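Formimidoylglutamase (Bacillus subtilis, PDB 3M1R) catalyses the hydrolysis of N-formimidoyl-L-glutamate to L-glutamate and formamide, a step of histidine degradation, using a pair of divalent metal ions, normally manganese. Local coordinates at residues D[43-48]-D[130-135]; D[62-67]-D[124-129]; D[94-97]-D[101-104]; D[155-160]-D[243-248]; D[166-171]-D[288-293]. All blocks are in the same frame, centred on the assembly; numbering follows the deposited sequence.

Contact 1: residues D[43-48]-D[130-135]; sequences IGVPLS and NSISYS. With CA (calcium ion), chain B.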
# COMPACT_ATOMS: atom_id res chain seq x y z
N ILE D 43 -3.57 -24.75 -18.54
CA ILE D 43 -3.29 -25.54 -17.34
C ILE D 43 -2.44 -24.74 -16.34
O ILE D 43 -1.45 -24.10 -16.73
CB ILE D 43 -2.63 -26.90 -17.68
CG1 ILE D 43 -2.62 -27.83 -16.47
CG2 ILE D 43 -1.22 -26.72 -18.21
CD1 ILE D 43 -2.11 -29.20 -16.80
N GLY D 44 -2.83 -24.74 -15.07
CA GLY D 44 -2.12 -24.02 -14.03
C GLY D 44 -1.13 -24.90 -13.27
O GLY D 44 -1.37 -26.10 -13.06
N VAL D 45 -0.00 -24.31 -12.89
CA VAL D 45 1.03 -25.00 -12.10
C VAL D 45 1.49 -24.06 -10.98
O VAL D 45 2.50 -23.37 -11.12
CB VAL D 45 2.25 -25.36 -12.96
CG1 VAL D 45 3.30 -26.15 -12.14
CG2 VAL D 45 1.83 -26.14 -14.20
N PRO D 46 0.72 -24.01 -9.88
CA PRO D 46 0.93 -23.05 -8.80
C PRO D 46 2.06 -23.44 -7.84
O PRO D 46 1.81 -23.55 -6.64
CB PRO D 46 -0.41 -23.07 -8.05
CG PRO D 46 -1.19 -24.24 -8.62
CD PRO D 46 -0.33 -24.98 -9.56
N LEU D 47 3.27 -23.64 -8.36
CA LEU D 47 4.43 -23.96 -7.52
C LEU D 47 5.31 -22.73 -7.35
O LEU D 47 5.71 -22.11 -8.33
CB LEU D 47 5.24 -25.10 -8.14
CG LEU D 47 6.52 -25.59 -7.45
CD1 LEU D 47 6.21 -26.41 -6.21
CD2 LEU D 47 7.35 -26.41 -8.39
N SER D 48 5.61 -22.38 -6.11
CA SER D 48 6.50 -21.26 -5.87
C SER D 48 7.40 -21.46 -4.66
O SER D 48 8.18 -20.58 -4.32
CB SER D 48 5.70 -19.95 -5.73
OG SER D 48 4.74 -20.03 -4.69
N ASN D 130 10.09 -20.45 -11.86
CA ASN D 130 10.89 -20.92 -12.97
C ASN D 130 11.22 -22.40 -12.90
O ASN D 130 11.50 -23.03 -13.93
CB ASN D 130 12.16 -20.07 -13.17
CG ASN D 130 12.50 -19.87 -14.65
OD1 ASN D 130 13.13 -18.88 -15.03
ND2 ASN D 130 12.05 -20.81 -15.51
N SER D 131 11.17 -22.97 -11.70
CA SER D 131 11.60 -24.36 -11.52
C SER D 131 10.73 -25.36 -12.29
O SER D 131 11.17 -26.47 -12.54
CB SER D 131 11.61 -24.73 -10.04
OG SER D 131 10.30 -24.95 -9.58
N ILE D 132 9.50 -24.98 -12.65
CA ILE D 132 8.58 -25.91 -13.30
C ILE D 132 9.03 -26.29 -14.70
O ILE D 132 8.57 -27.29 -15.25
CB ILE D 132 7.11 -25.38 -13.37
CG1 ILE D 132 6.94 -24.34 -14.48
CG2 ILE D 132 6.68 -24.80 -12.02
CD1 ILE D 132 5.48 -23.97 -14.78
N SER D 133 9.93 -25.50 -15.28
CA SER D 133 10.35 -25.71 -16.66
C SER D 133 11.07 -27.03 -16.87
O SER D 133 11.12 -27.56 -17.99
CB SER D 133 11.22 -24.55 -17.15
OG SER D 133 10.48 -23.35 -17.18
N TYR D 134 11.63 -27.57 -15.80
CA TYR D 134 12.24 -28.88 -15.92
C TYR D 134 11.18 -29.93 -16.21
O TYR D 134 11.29 -30.68 -17.18
CB TYR D 134 13.00 -29.27 -14.66
CG TYR D 134 13.37 -30.72 -14.65
CD1 TYR D 134 14.53 -31.16 -15.28
CD2 TYR D 134 12.57 -31.66 -14.01
CE1 TYR D 134 14.88 -32.50 -15.27
CE2 TYR D 134 12.92 -33.01 -14.00
CZ TYR D 134 14.07 -33.42 -14.63
OH TYR D 134 14.42 -34.75 -14.63
N SER D 135 10.15 -29.99 -15.37
CA SER D 135 9.12 -31.02 -15.53
C SER D 135 8.27 -30.86 -16.81
O SER D 135 7.91 -31.85 -17.45
CB SER D 135 8.23 -31.11 -14.29
OG SER D 135 8.97 -31.52 -13.14
CA CA B . 15.00 -17.42 -14.87
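In the parallel alpha/beta fold of the arginase family, Val-45 on strand 39-45 and Leu-47 just after it pack against Ile-132, near the start of helix 133-141. Pro-46 is the centre of an inverse gamma turn, with a weak bond from Leu-47 N to Val-45 O, and the residues on its two flanks both point toward the helix start. Val-45 and Ile-132 meet tip to tip, Val-45 CG1 lying 3.6 Å from Ile-132 CG2. Ile-132 carries CG1 between its backbone N and carbonyl carbon (chi1 77°), which lets the other branch, CG2, face the strand while CD1 comes to 4.0 Å from Val-45 CB. Leu-47 slides past Ile-132 in the opposite direction, its CD2 4.0 Å from Ile-132 CG2. Cutting Ile-132 back to alanine removes CG2 and CD1 and would probably open a gap beside Val-45 CG1 and Leu-47 CD2. Ile-125 and Ile-107 cover neighbouring surfaces of this buried apolar cluster. Asn-130, two residues before Ile-132, belongs to a calcium site. The polar border is Ser-131: its OG, hydrogen-bonded to Asp-129 OD1, lies 3.5 Å from Leu-47 CD2.

Contact 2: residues D[62-67]-D[124-129]; sequences GTIRQA and LILGGD
Leu-126, on strand 121-127, points at helix 60-69 and lies obliquely across two successive side chains of it, Ile-64 and Arg-65. The short axes of helix 62-67 and strand 124-127 approach to 8.9 Å, with their directions 128° apart, so the helix runs obliquely back against this strand. Ile-64 points toward the strand. Its CG2 branch stands anti to the backbone N (CG1 at chi1 -62°) and reaches Leu-126 CG at 4.1 Å, while the other branch carries Ile-64 CD1 toward the backbone of Gly-127, 4.4 Å from Gly-127 O. Arg-65 leaves the helix at an angle to the strand and touches it with CG, early in the chain, 3.8 Å from Leu-126 CD2; beyond CG the side chain runs extended to NE. The guanidinium group does not bind the strand: NE forms a salt bridge with Asp-89 and NH1 another with Asp-92. Leu-309 of helix 300-318 touches both Ile-64 and Leu-126, and Ala-305 also packs on Ile-64. Arg-65 touches Ala-13 of a neighbouring subunit as well. No hydrogen bond joins the two segments, so helix and strand are held together here by buried aliphatic surfaces, with the arginine lending its aliphatic stem to the core and spending its charge on two aspartates beside it.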
# COMPACT_ATOMS: atom_id res chain seq x y z
N GLY D 62 -4.10 -18.03 -10.89
CA GLY D 62 -5.37 -17.39 -10.60
C GLY D 62 -5.48 -15.98 -11.17
O GLY D 62 -6.51 -15.63 -11.76
N THR D 63 -4.44 -15.16 -11.01
CA THR D 63 -4.50 -13.77 -11.45
C THR D 63 -4.32 -13.62 -12.94
O THR D 63 -4.93 -12.76 -13.54
CB THR D 63 -3.51 -12.84 -10.70
OG1 THR D 63 -2.15 -13.24 -10.95
CG2 THR D 63 -3.81 -12.89 -9.20
N ILE D 64 -3.48 -14.46 -13.55
CA ILE D 64 -3.38 -14.45 -15.00
C ILE D 64 -4.71 -14.90 -15.62
O ILE D 64 -5.13 -14.36 -16.64
CB ILE D 64 -2.22 -15.31 -15.54
CG1 ILE D 64 -0.87 -14.77 -15.02
CG2 ILE D 64 -2.25 -15.35 -17.09
CD1 ILE D 64 0.33 -15.73 -15.22
N ARG D 65 -5.37 -15.87 -15.02
CA ARG D 65 -6.67 -16.32 -15.58
C ARG D 65 -7.66 -15.18 -15.50
O ARG D 65 -8.42 -14.94 -16.43
CB ARG D 65 -7.25 -17.51 -14.81
CG ARG D 65 -6.64 -18.90 -15.12
CD ARG D 65 -7.37 -19.99 -14.32
NE ARG D 65 -7.02 -21.35 -14.72
CZ ARG D 65 -6.12 -22.10 -14.08
NH1 ARG D 65 -5.48 -21.64 -13.01
NH2 ARG D 65 -5.87 -23.33 -14.52
N GLN D 66 -7.63 -14.44 -14.40
CA GLN D 66 -8.58 -13.38 -14.19
C GLN D 66 -8.35 -12.28 -15.22
O GLN D 66 -9.30 -11.76 -15.80
CB GLN D 66 -8.47 -12.84 -12.77
CG GLN D 66 -9.79 -12.42 -12.16
CD GLN D 66 -9.61 -11.72 -10.82
OE1 GLN D 66 -8.52 -11.74 -10.23
NE2 GLN D 66 -10.67 -11.08 -10.33
N ALA D 67 -7.08 -11.93 -15.47
CA ALA D 67 -6.75 -10.90 -16.45
C ALA D 67 -7.16 -11.37 -17.84
O ALA D 67 -7.69 -10.60 -18.65
CB ALA D 67 -5.26 -10.57 -16.44
N LEU D 124 -1.01 -24.34 -22.76
CA LEU D 124 -0.80 -22.97 -22.34
C LEU D 124 -0.60 -23.06 -20.85
O LEU D 124 -1.56 -23.12 -20.09
CB LEU D 124 -2.00 -22.08 -22.67
CG LEU D 124 -2.05 -21.50 -24.10
CD1 LEU D 124 -1.81 -22.59 -25.13
CD2 LEU D 124 -3.37 -20.80 -24.38
N ILE D 125 0.66 -23.12 -20.43
CA ILE D 125 1.00 -23.35 -19.03
C ILE D 125 1.16 -22.06 -18.23
O ILE D 125 1.97 -21.19 -18.56
CB ILE D 125 2.28 -24.19 -18.88
CG1 ILE D 125 2.26 -25.36 -19.86
CG2 ILE D 125 2.45 -24.67 -17.44
CD1 ILE D 125 3.59 -26.11 -19.99
N LEU D 126 0.38 -21.95 -17.17
CA LEU D 126 0.51 -20.81 -16.24
C LEU D 126 1.30 -21.20 -14.98
O LEU D 126 0.80 -21.92 -14.12
CB LEU D 126 -0.88 -20.29 -15.85
CG LEU D 126 -1.67 -19.38 -16.82
CD1 LEU D 126 -1.24 -19.55 -18.26
CD2 LEU D 126 -3.19 -19.53 -16.67
N GLY D 127 2.54 -20.72 -14.88
CA GLY D 127 3.29 -20.88 -13.64
C GLY D 127 2.74 -19.95 -12.57
O GLY D 127 1.88 -19.11 -12.86
N GLY D 128 3.23 -20.08 -11.33
CA GLY D 128 4.32 -20.98 -11.01
C GLY D 128 5.67 -20.32 -11.23
O GLY D 128 5.80 -19.39 -12.00
N ASP D 129 6.69 -20.81 -10.53
CA ASP D 129 8.01 -20.20 -10.62
C ASP D 129 8.85 -20.88 -11.69
O ASP D 129 8.39 -21.80 -12.35
CB ASP D 129 8.71 -20.22 -9.26
CG ASP D 129 9.07 -21.62 -8.80
OD1 ASP D 129 9.21 -22.51 -9.66
OD2 ASP D 129 9.20 -21.81 -7.57

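Contact 3: residues D[94-97]-D[101-104]; sequences DIHV and VKSH
The backbone of residues 94-97, which forms neither helix nor strand, passes so close to the first turns of helix 100-117 that Ile-95 CA and Ser-103 CA are 5.0 Å apart. One hydrogen bond spans the gap: His-96 N donates to Ser-103 OG at 2.9 Å, with an N-H...O angle of 131°, clearly bent. The hydroxyl reaches the loop because Ser-103 places OG anti to its own carbonyl carbon and beside its backbone N (chi1 -78°). The same oxygen lies against the preceding residue, with Ile-95 CG2 only 3.1 Å from Ser-103 OG, so the hydroxyl meets a main-chain N-H and a methyl of the loop side by side. Leu-47 touches both Ile-95 and Ser-103, closing the inner flank of the contact. On the outer flank His-96 and Lys-102 cross obliquely. The aliphatic part of the lysine, bent at chi3 and chi4, comes to the edge of the imidazole, with Lys-102 CD near the ring plane and Lys-102 CE 3.6 Å from His-96 CE1. Lys-102 CD is modelled too near ND1 for an ordinary contact, and since the lysine is exposed and touches a crystal neighbour, its exact placement is doubtful. Asp-94 makes backbone hydrogen bonds with a neighbouring subunit and packs on its Phe-17. Away from the metal site, this is a strand-to-helix joint within a beta-alpha-beta crossover: the chain leaves strand 87-93, folds back on the start of helix 100-117, and continues to the parallel strand 121-127.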
# COMPACT_ATOMS: atom_id res chain seq x y z
N ASP D 94 -1.87 -30.51 -9.11
CA ASP D 94 -1.78 -30.55 -7.66
C ASP D 94 -0.34 -30.33 -7.17
O ASP D 94 0.60 -30.96 -7.66
CB ASP D 94 -2.32 -31.86 -7.12
CG ASP D 94 -2.18 -31.96 -5.63
OD1 ASP D 94 -2.99 -31.32 -4.92
OD2 ASP D 94 -1.26 -32.65 -5.16
N ILE D 95 -0.18 -29.44 -6.20
CA ILE D 95 1.15 -29.15 -5.68
C ILE D 95 1.23 -29.56 -4.21
O ILE D 95 0.36 -29.21 -3.41
CB ILE D 95 1.49 -27.65 -5.81
CG1 ILE D 95 1.42 -27.20 -7.27
CG2 ILE D 95 2.88 -27.36 -5.21
CD1 ILE D 95 2.31 -27.98 -8.20
N HIS D 96 2.27 -30.30 -3.86
CA HIS D 96 2.45 -30.69 -2.47
C HIS D 96 2.79 -29.49 -1.59
O HIS D 96 3.73 -28.74 -1.88
CB HIS D 96 3.55 -31.72 -2.34
CG HIS D 96 3.52 -32.45 -1.04
ND1 HIS D 96 3.56 -33.82 -0.95
CD2 HIS D 96 3.42 -31.99 0.23
CE1 HIS D 96 3.50 -34.18 0.32
NE2 HIS D 96 3.41 -33.09 1.06
N VAL D 97 2.04 -29.30 -0.51
CA VAL D 97 2.31 -28.22 0.42
C VAL D 97 3.78 -28.23 0.86
O VAL D 97 4.43 -27.19 0.92
CB VAL D 97 1.42 -28.30 1.69
CG1 VAL D 97 1.69 -27.10 2.61
CG2 VAL D 97 -0.06 -28.39 1.31
N VAL D 101 10.06 -31.95 -4.48
CA VAL D 101 10.38 -33.02 -5.41
C VAL D 101 9.11 -33.78 -5.79
O VAL D 101 8.94 -34.20 -6.94
CB VAL D 101 11.39 -34.01 -4.81
CG1 VAL D 101 11.54 -35.24 -5.71
CG2 VAL D 101 12.74 -33.32 -4.55
N LYS D 102 8.22 -33.94 -4.83
CA LYS D 102 6.96 -34.59 -5.08
C LYS D 102 6.16 -33.75 -6.07
O LYS D 102 5.57 -34.27 -7.02
CB LYS D 102 6.19 -34.73 -3.77
CG LYS D 102 5.29 -35.93 -3.70
CD LYS D 102 4.75 -36.13 -2.29
CE LYS D 102 5.88 -36.31 -1.27
NZ LYS D 102 6.58 -37.62 -1.43
N SER D 103 6.16 -32.44 -5.83
CA SER D 103 5.46 -31.49 -6.70
C SER D 103 5.90 -31.61 -8.15
O SER D 103 5.07 -31.61 -9.08
CB SER D 103 5.67 -30.07 -6.20
OG SER D 103 4.84 -29.79 -5.09
N HIS D 104 7.21 -31.70 -8.36
CA HIS D 104 7.75 -31.86 -9.70
C HIS D 104 7.28 -33.14 -10.37
O HIS D 104 6.97 -33.12 -11.57
CB HIS D 104 9.28 -31.77 -9.68
CG HIS D 104 9.79 -30.37 -9.75
ND1 HIS D 104 9.93 -29.68 -10.93
CD2 HIS D 104 10.17 -29.52 -8.77
CE1 HIS D 104 10.38 -28.47 -10.68
NE2 HIS D 104 10.54 -28.34 -9.37

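Contact 4: residues D[155-160]-D[243-248]; sequences HHDVRN and SVDMDV. With CA (calcium ion), chain C; CA (calcium ion), chain B.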
# COMPACT_ATOMS: atom_id res chain seq x y z
N HIS D 155 18.13 -14.36 -17.32
CA HIS D 155 19.10 -15.25 -16.67
C HIS D 155 19.24 -16.58 -17.38
O HIS D 155 18.28 -17.09 -17.95
CB HIS D 155 18.69 -15.56 -15.23
CG HIS D 155 18.17 -14.38 -14.48
ND1 HIS D 155 16.86 -13.95 -14.60
CD2 HIS D 155 18.76 -13.52 -13.63
CE1 HIS D 155 16.66 -12.90 -13.83
NE2 HIS D 155 17.80 -12.61 -13.24
N HIS D 156 20.44 -17.18 -17.27
CA HIS D 156 20.74 -18.46 -17.91
C HIS D 156 19.92 -19.60 -17.30
O HIS D 156 19.49 -20.51 -18.01
CB HIS D 156 22.23 -18.79 -17.81
CG HIS D 156 23.11 -17.88 -18.62
ND1 HIS D 156 23.03 -17.80 -19.99
CD2 HIS D 156 24.08 -17.02 -18.24
CE1 HIS D 156 23.92 -16.92 -20.43
NE2 HIS D 156 24.57 -16.43 -19.39
N ASP D 157 19.71 -19.52 -15.99
CA ASP D 157 19.01 -20.56 -15.24
C ASP D 157 19.67 -21.92 -15.32
O ASP D 157 18.99 -22.93 -15.48
CB ASP D 157 17.57 -20.71 -15.69
CG ASP D 157 16.66 -19.72 -15.03
OD1 ASP D 157 17.16 -18.85 -14.28
OD2 ASP D 157 15.43 -19.81 -15.25
N VAL D 158 20.99 -21.93 -15.20
CA VAL D 158 21.74 -23.17 -15.15
C VAL D 158 22.44 -23.34 -13.79
O VAL D 158 23.55 -23.87 -13.72
CB VAL D 158 22.77 -23.22 -16.29
CG1 VAL D 158 22.06 -23.38 -17.65
CG2 VAL D 158 23.65 -21.97 -16.27
N ARG D 159 21.78 -22.89 -12.72
CA ARG D 159 22.36 -22.93 -11.38
C ARG D 159 22.68 -24.35 -10.91
O ARG D 159 21.97 -25.30 -11.26
CB ARG D 159 21.42 -22.28 -10.35
CG ARG D 159 21.66 -20.80 -10.12
CD ARG D 159 20.73 -20.26 -9.03
NE ARG D 159 20.84 -18.81 -8.87
CZ ARG D 159 21.54 -18.21 -7.91
NH1 ARG D 159 21.57 -16.88 -7.85
NH2 ARG D 159 22.19 -18.92 -7.01
N ASN D 160 23.74 -24.50 -10.11
CA ASN D 160 24.08 -25.81 -9.56
C ASN D 160 22.97 -26.30 -8.64
O ASN D 160 22.29 -25.49 -8.01
CB ASN D 160 25.44 -25.78 -8.83
CG ASN D 160 25.37 -25.05 -7.49
OD1 ASN D 160 24.81 -25.56 -6.51
ND2 ASN D 160 25.95 -23.85 -7.44
N SER D 243 9.22 -20.86 -23.68
CA SER D 243 9.22 -20.58 -22.25
C SER D 243 9.41 -19.10 -21.99
O SER D 243 10.48 -18.54 -22.23
CB SER D 243 10.31 -21.38 -21.53
OG SER D 243 10.20 -21.22 -20.12
N VAL D 244 8.37 -18.46 -21.48
CA VAL D 244 8.46 -17.05 -21.18
C VAL D 244 8.63 -16.81 -19.69
O VAL D 244 7.71 -17.05 -18.90
CB VAL D 244 7.23 -16.28 -21.65
CG1 VAL D 244 7.42 -14.80 -21.30
CG2 VAL D 244 7.04 -16.47 -23.14
N ASP D 245 9.81 -16.35 -19.31
CA ASP D 245 10.08 -15.93 -17.95
C ASP D 245 9.88 -14.43 -17.96
O ASP D 245 10.59 -13.70 -18.64
CB ASP D 245 11.51 -16.29 -17.56
CG ASP D 245 11.88 -15.83 -16.16
OD1 ASP D 245 11.32 -14.87 -15.61
OD2 ASP D 245 12.77 -16.48 -15.59
N MSE D 246 8.87 -13.97 -17.24
CA MSE D 246 8.43 -12.59 -17.36
C MSE D 246 9.49 -11.60 -16.90
O MSE D 246 9.43 -10.43 -17.24
CB MSE D 246 7.10 -12.36 -16.62
CG MSE D 246 5.91 -13.07 -17.28
SE MSE D 246 5.45 -12.45 -19.10
CE MSE D 246 4.65 -10.74 -18.57
N ASP D 247 10.50 -12.07 -16.16
CA ASP D 247 11.52 -11.14 -15.69
C ASP D 247 12.50 -10.74 -16.79
O ASP D 247 13.36 -9.89 -16.57
CB ASP D 247 12.22 -11.61 -14.40
CG ASP D 247 13.10 -12.81 -14.62
OD1 ASP D 247 13.59 -13.02 -15.76
OD2 ASP D 247 13.30 -13.55 -13.62
N VAL D 248 12.32 -11.29 -17.98
CA VAL D 248 13.01 -10.78 -19.17
C VAL D 248 12.57 -9.33 -19.44
O VAL D 248 13.29 -8.55 -20.06
CB VAL D 248 12.70 -11.65 -20.41
CG1 VAL D 248 11.30 -11.33 -20.98
CG2 VAL D 248 13.75 -11.47 -21.47
CA CA C . 14.76 -14.96 -15.02
CA CA B . 15.00 -17.42 -14.87
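The imidazole of His-155 and the carboxylate of Asp-247 cross at about a right angle, their planes 70° apart, with Asp-247 CG in the ring plane at its edge and Asp-247 OD2 placed obliquely, 3.4 Å from His-155 CE1. What draws them together is the binuclear metal centre of the arginase family, occupied here by two calcium ions and consistent with the two-manganese site of the active enzyme. The first ion (chain C) is bound by His-155 ND1 at 2.4 Å and by both oxygens of Asp-247, which grips it from a CG lying between the backbone N and carbonyl carbon (chi1 69°). The second ion (chain B) is held by both oxygens of Asp-157, OD2 at 2.5 Å. Asp-153 joins both coordination shells and Asn-130 that of the second ion. No hydrogen bond crosses between the segments: several carboxylates crowd together, and the positive ions probably offset their mutual repulsion. Asp-247 N points back at Asp-245 OD1 in an Asx turn, though the place of that oxygen is less sure. The bridge is its partner, Asp-245 OD2, 2.6 Å from the first calcium and 2.5 Å from the second.

Contact 5: residues D[166-171]-D[288-293]; sequences PTNGTP and IVEVDP
Two weak hydrogen bonds link the side chains of Asn-168 and Glu-290, which approach from opposite directions. Asn-168 ND2 donates to Glu-290 OE1 at 3.2 Å with an N-H...O angle of 129°, and to Glu-290 OE2 at 3.5 Å with a straighter angle of 148°. The amide and carboxylate planes stand 61° apart, so the nitrogen addresses both oxygens without lying flat against them. Glu-290 reaches it through a chain bent at chi2 (-68°).

A second kind of closeness is between acceptors: Asn-168 OD1 lies 3.1 Å from Glu-290 OE1, and no hydrogen bond joins them. Both oxygens turn to a donor nearby, Asn-130 N, which makes a hydrogen bond to Glu-290 OE1 and a weak one to Asn-168 OD1. Asp-129 packs on both side chains, and Glu-290 also touches Asp-245 of the metal site.

The backbone supplies the third kind. A type I beta turn from Thr-167 to Thr-170, closed by Thr-170 N to Thr-167 O at 3.1 Å, presents Asn-168 at its second position, while Glu-290 follows directly on strand 283-289. Shortening Asn-168 to alanine removes the amide and would probably leave Glu-290 OE2 without this donor and its carboxylate freer to turn.

With the nearest side-chain atom of Glu-290 about 5 Å from a calcium ion, the pair lies where a second shell of the metal site would be: the firmer bond of Glu-290 goes to the backbone of Asn-130, a metal-binding residue, and the asparagine adds two weak bonds from the loop.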
# COMPACT_ATOMS: atom_id res chain seq x y z
N PRO D 166 16.23 -28.59 -6.25
CA PRO D 166 15.58 -28.15 -7.50
C PRO D 166 15.08 -26.72 -7.36
O PRO D 166 13.87 -26.46 -7.40
CB PRO D 166 14.40 -29.13 -7.66
CG PRO D 166 14.75 -30.30 -6.80
CD PRO D 166 15.54 -29.75 -5.65
N THR D 167 16.02 -25.79 -7.17
CA THR D 167 15.65 -24.41 -6.92
C THR D 167 15.26 -23.70 -8.20
O THR D 167 15.36 -24.25 -9.31
CB THR D 167 16.75 -23.57 -6.18
OG1 THR D 167 18.01 -23.68 -6.85
CG2 THR D 167 16.90 -24.03 -4.75
N ASN D 168 14.78 -22.48 -7.99
CA ASN D 168 14.31 -21.59 -9.03
C ASN D 168 15.19 -21.60 -10.26
O ASN D 168 14.71 -21.68 -11.39
CB ASN D 168 14.25 -20.17 -8.46
CG ASN D 168 12.98 -19.48 -8.83
OD1 ASN D 168 11.99 -20.13 -9.13
ND2 ASN D 168 12.99 -18.15 -8.80
N GLY D 169 16.50 -21.51 -10.02
CA GLY D 169 17.45 -21.27 -11.09
C GLY D 169 18.07 -22.50 -11.72
O GLY D 169 19.01 -22.36 -12.51
N THR D 170 17.55 -23.68 -11.43
CA THR D 170 18.23 -24.90 -11.88
C THR D 170 17.62 -25.63 -13.10
O THR D 170 18.22 -26.59 -13.57
CB THR D 170 18.35 -25.94 -10.75
OG1 THR D 170 17.05 -26.47 -10.45
CG2 THR D 170 18.94 -25.31 -9.50
N PRO D 171 16.46 -25.17 -13.60
CA PRO D 171 15.75 -26.05 -14.54
C PRO D 171 16.62 -26.46 -15.71
O PRO D 171 16.63 -27.64 -16.09
CB PRO D 171 14.61 -25.18 -15.07
CG PRO D 171 14.61 -23.95 -14.26
CD PRO D 171 15.96 -23.79 -13.67
N ILE D 288 4.36 -19.61 -19.03
CA ILE D 288 4.73 -18.32 -18.48
C ILE D 288 5.11 -18.50 -17.02
O ILE D 288 4.35 -19.07 -16.24
CB ILE D 288 3.57 -17.35 -18.60
CG1 ILE D 288 3.21 -17.19 -20.08
CG2 ILE D 288 3.93 -16.00 -17.94
CD1 ILE D 288 1.97 -16.39 -20.28
N VAL D 289 6.30 -18.03 -16.67
CA VAL D 289 6.77 -18.17 -15.31
C VAL D 289 7.19 -16.83 -14.72
O VAL D 289 7.37 -15.84 -15.43
CB VAL D 289 7.94 -19.18 -15.18
CG1 VAL D 289 7.47 -20.58 -15.51
CG2 VAL D 289 9.11 -18.77 -16.08
N GLU D 290 7.32 -16.84 -13.40
CA GLU D 290 7.93 -15.78 -12.61
C GLU D 290 7.07 -14.53 -12.45
O GLU D 290 7.56 -13.47 -12.09
CB GLU D 290 9.35 -15.47 -13.11
CG GLU D 290 10.33 -16.64 -12.85
CD GLU D 290 10.63 -16.89 -11.34
OE1 GLU D 290 10.54 -18.05 -10.88
OE2 GLU D 290 10.98 -15.94 -10.62
N VAL D 291 5.77 -14.67 -12.67
CA VAL D 291 4.85 -13.62 -12.27
C VAL D 291 4.53 -13.73 -10.77
O VAL D 291 4.12 -14.79 -10.30
CB VAL D 291 3.56 -13.67 -13.09
CG1 VAL D 291 2.54 -12.65 -12.58
CG2 VAL D 291 3.88 -13.44 -14.56
N ASP D 292 4.69 -12.64 -10.03
CA ASP D 292 4.36 -12.67 -8.61
C ASP D 292 3.34 -11.58 -8.26
O ASP D 292 3.68 -10.42 -8.04
CB ASP D 292 5.63 -12.57 -7.75
CG ASP D 292 5.37 -12.79 -6.25
OD1 ASP D 292 4.20 -12.75 -5.82
OD2 ASP D 292 6.36 -13.00 -5.50
N PRO D 293 2.07 -11.96 -8.21
CA PRO D 293 1.00 -11.02 -7.91
C PRO D 293 1.20 -10.26 -6.59
O PRO D 293 0.73 -9.12 -6.52
CB PRO D 293 -0.23 -11.93 -7.77
CG PRO D 293 0.13 -13.18 -8.47
CD PRO D 293 1.59 -13.35 -8.34

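Overall arrangement
Four of the contacts share the parallel sheet, whose strands 39-45, 121-127, 283-289 and 239-245 lie side by side in that order. Their backbone bonds tie contact 1 to contact 2 (Val-45 N to Leu-126 O, 2.8 Å), contact 2 to contact 5 (Gly-127 N to Ile-288 O, 2.8 Å) and contact 5 to contact 4 (Val-244 O to Val-289 N, 2.8 Å). Contacts 1 and 4 both supply ligands to one calcium ion, and contact 5 sits beside them, its centre about 7 Å from that of contact 1 and 8 Å from that of contact 4. Contact 3 is the most remote from the metals, its centre about 21 Å from that of contact 4, yet its Ile-95 packs on Pro-46 and Leu-47 of contact 1.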